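Local coordinates for protein ubiquitin-conjugating enzyme E2, putative (Trypanosoma cruzi, PDB 4DS2) that probably accepts ubiquitin from an activating enzyme as a thioester and passes it on toward substrate proteins, as other E2 conjugating enzymes do, at residues K57-S62 against R130-Y135. Residues are numbered along the deposited sequence; the frame is centred on the assembly and turned at random.
Sequences KAPADS and RVFSQY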
loop_
_atom_site.group_PDB
_atom_site.type_symbol
_atom_site.label_atom_id
_atom_site.label_comp_id
_atom_site.label_asym_id
_atom_site.label_seq_id
_atom_site.Cartn_x
_atom_site.Cartn_y
_atom_site.Cartn_z
ATOM N N LYS A 57 -5.056 8.048 3.264
ATOM C CA LYS A 57 -6.249 8.339 2.435
ATOM C C LYS A 57 -5.933 7.933 1.016
ATOM O O LYS A 57 -4.847 8.214 0.526
ATOM C CB LYS A 57 -6.598 9.822 2.466
ATOM C CG LYS A 57 -6.938 10.352 3.860
ATOM C CD LYS A 57 -8.269 9.818 4.369
ATOM C CE LYS A 57 -8.355 9.921 5.883
ATOM N NZ LYS A 57 -8.465 11.327 6.347
ATOM N N ALA A 58 -6.868 7.260 0.356
ATOM C CA ALA A 58 -6.782 7.110 -1.101
ATOM C C ALA A 58 -6.999 8.473 -1.789
ATOM O O ALA A 58 -7.509 9.418 -1.158
ATOM C CB ALA A 58 -7.779 6.088 -1.597
ATOM N N PRO A 59 -6.604 8.590 -3.081
ATOM C CA PRO A 59 -6.827 9.815 -3.864
ATOM C C PRO A 59 -8.320 10.177 -3.969
ATOM O O PRO A 59 -9.151 9.275 -4.114
ATOM C CB PRO A 59 -6.310 9.428 -5.261
ATOM C CG PRO A 59 -5.438 8.246 -5.066
ATOM C CD PRO A 59 -6.079 7.507 -3.936
ATOM N N ALA A 60 -8.647 11.478 -3.918
ATOM C CA ALA A 60 -10.027 11.972 -4.176
ATOM C C ALA A 60 -10.488 11.545 -5.587
ATOM O O ALA A 60 -11.664 11.228 -5.818
ATOM C CB ALA A 60 -10.086 13.480 -4.029
ATOM N N ASP A 61 -9.526 11.585 -6.514
ATOM C CA ASP A 61 -9.520 10.888 -7.831
ATOM C C ASP A 61 -10.247 9.534 -7.935
ATOM O O ASP A 61 -10.907 9.287 -8.928
ATOM C CB ASP A 61 -8.045 10.603 -8.192
ATOM C CG ASP A 61 -7.696 10.938 -9.615
ATOM O OD1 ASP A 61 -7.800 12.135 -10.004
ATOM O OD2 ASP A 61 -7.247 9.998 -10.314
ATOM N N SER A 62 -10.081 8.645 -6.951
ATOM C CA SER A 62 -10.468 7.252 -7.137
ATOM C C SER A 62 -11.766 6.823 -6.424
ATOM O O SER A 62 -12.257 7.500 -5.526
ATOM C CB SER A 62 -9.307 6.328 -6.736
ATOM O OG SER A 62 -9.186 6.193 -5.333
ATOM N N ARG A 130 -0.908 1.507 -7.141
ATOM C CA ARG A 130 -1.285 0.327 -7.898
ATOM C C ARG A 130 -2.702 -0.103 -7.561
ATOM O O ARG A 130 -3.496 -0.390 -8.432
ATOM C CB ARG A 130 -0.269 -0.793 -7.639
ATOM C CG ARG A 130 -0.626 -2.130 -8.206
ATOM C CD ARG A 130 -0.786 -2.096 -9.691
ATOM N NE ARG A 130 -1.097 -3.436 -10.157
ATOM C CZ ARG A 130 -1.540 -3.725 -11.379
ATOM N NH1 ARG A 130 -1.733 -2.758 -12.275
ATOM N NH2 ARG A 130 -1.785 -4.990 -11.713
ATOM N N VAL A 131 -3.011 -0.137 -6.273
ATOM C CA VAL A 131 -4.296 -0.652 -5.810
ATOM C C VAL A 131 -5.453 0.355 -5.917
ATOM O O VAL A 131 -6.562 0.015 -6.374
ATOM C CB VAL A 131 -4.139 -1.163 -4.389
ATOM C CG1 VAL A 131 -5.499 -1.546 -3.790
ATOM C CG2 VAL A 131 -3.181 -2.355 -4.429
ATOM N N PHE A 132 -5.188 1.599 -5.523
ATOM C CA PHE A 132 -6.217 2.633 -5.525
ATOM C C PHE A 132 -6.445 3.283 -6.899
ATOM O O PHE A 132 -7.544 3.806 -7.180
ATOM C CB PHE A 132 -5.833 3.721 -4.505
ATOM C CG PHE A 132 -5.962 3.303 -3.063
ATOM C CD1 PHE A 132 -6.881 2.322 -2.656
ATOM C CD2 PHE A 132 -5.210 3.946 -2.092
ATOM C CE1 PHE A 132 -7.020 1.978 -1.337
ATOM C CE2 PHE A 132 -5.356 3.610 -0.759
ATOM C CZ PHE A 132 -6.265 2.625 -0.384
ATOM N N SER A 133 -5.388 3.287 -7.723
ATOM C CA SER A 133 -5.360 4.068 -8.960
ATOM C C SER A 133 -5.069 3.307 -10.237
ATOM O O SER A 133 -5.647 3.641 -11.252
ATOM C CB SER A 133 -4.413 5.239 -8.811
ATOM O OG SER A 133 -5.097 6.259 -8.117
ATOM N N GLN A 134 -4.205 2.295 -10.217
ATOM C CA GLN A 134 -3.885 1.609 -11.456
ATOM C C GLN A 134 -4.448 0.208 -11.484
ATOM O O GLN A 134 -3.925 -0.655 -12.167
ATOM C CB GLN A 134 -2.375 1.563 -11.706
ATOM C CG GLN A 134 -1.645 2.911 -11.632
ATOM C CD GLN A 134 -2.092 3.966 -12.670
ATOM O OE1 GLN A 134 -2.758 3.655 -13.666
ATOM N NE2 GLN A 134 -1.677 5.225 -12.451
ATOM N N TYR A 135 -5.545 -0.018 -10.802
ATOM C CA TYR A 135 -6.078 -1.372 -10.689
ATOM C C TYR A 135 -6.652 -1.946 -11.978
ATOM O O TYR A 135 -6.582 -3.189 -12.171
ATOM C CB TYR A 135 -7.145 -1.468 -9.590
ATOM C CG TYR A 135 -8.257 -0.457 -9.724
ATOM C CD1 TYR A 135 -8.098 0.841 -9.216
ATOM C CD2 TYR A 135 -9.443 -0.780 -10.362
ATOM C CE1 TYR A 135 -9.095 1.783 -9.339
ATOM C CE2 TYR A 135 -10.462 0.160 -10.487
ATOM C CZ TYR A 135 -10.289 1.441 -9.964
ATOM O OH TYR A 135 -11.290 2.383 -10.056
#
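In Phe132, which packs against Ala58 and Pro59, the first torsion sets CG anti to the carbonyl carbon and beside the backbone N (chi1 -72°), and the second sets the tilt of the ring (chi2 -28°). The methyl of Ala58 sits over one face: CB is 3.5 Å from the centroid of the Phe132 ring and 18° off the ring normal, a placement that fits a CH-pi contact. The methyl is offset toward the rim, with Phe132 CD2 as its nearest ring atom at 3.4 Å from Ala58 CB. Pro59 adds a second apolar touch, its CD 3.8 Å from Phe132 CB, and the two side chains cross at about a right angle. The CG corner of the proline then meets Ser133 OG. In the ubiquitin-conjugating fold, this joins the loop that leaves strand 51-57 of the antiparallel sheet to the C-terminal end of helix 120-132, with 220 Å² buried between the two segments; Ser133 is the first residue past that helix to depart from helical angles. Tyr71 of strand 70-76 and Tyr64 also meet the Phe132 ring, their planes inclined to it. Further along, the chain turns between Pro59 and Ser62: Ser62 N donates to Pro59 O at 3.1 Å, and Ser62 OG gives the same oxygen a weak bond of 3.3 Å. This turn brings Ser62 beside the carbonyl of Phe132. Ser62 OG lies 3.4 Å from Phe132 O, but the angle is too poor for a hydrogen bond.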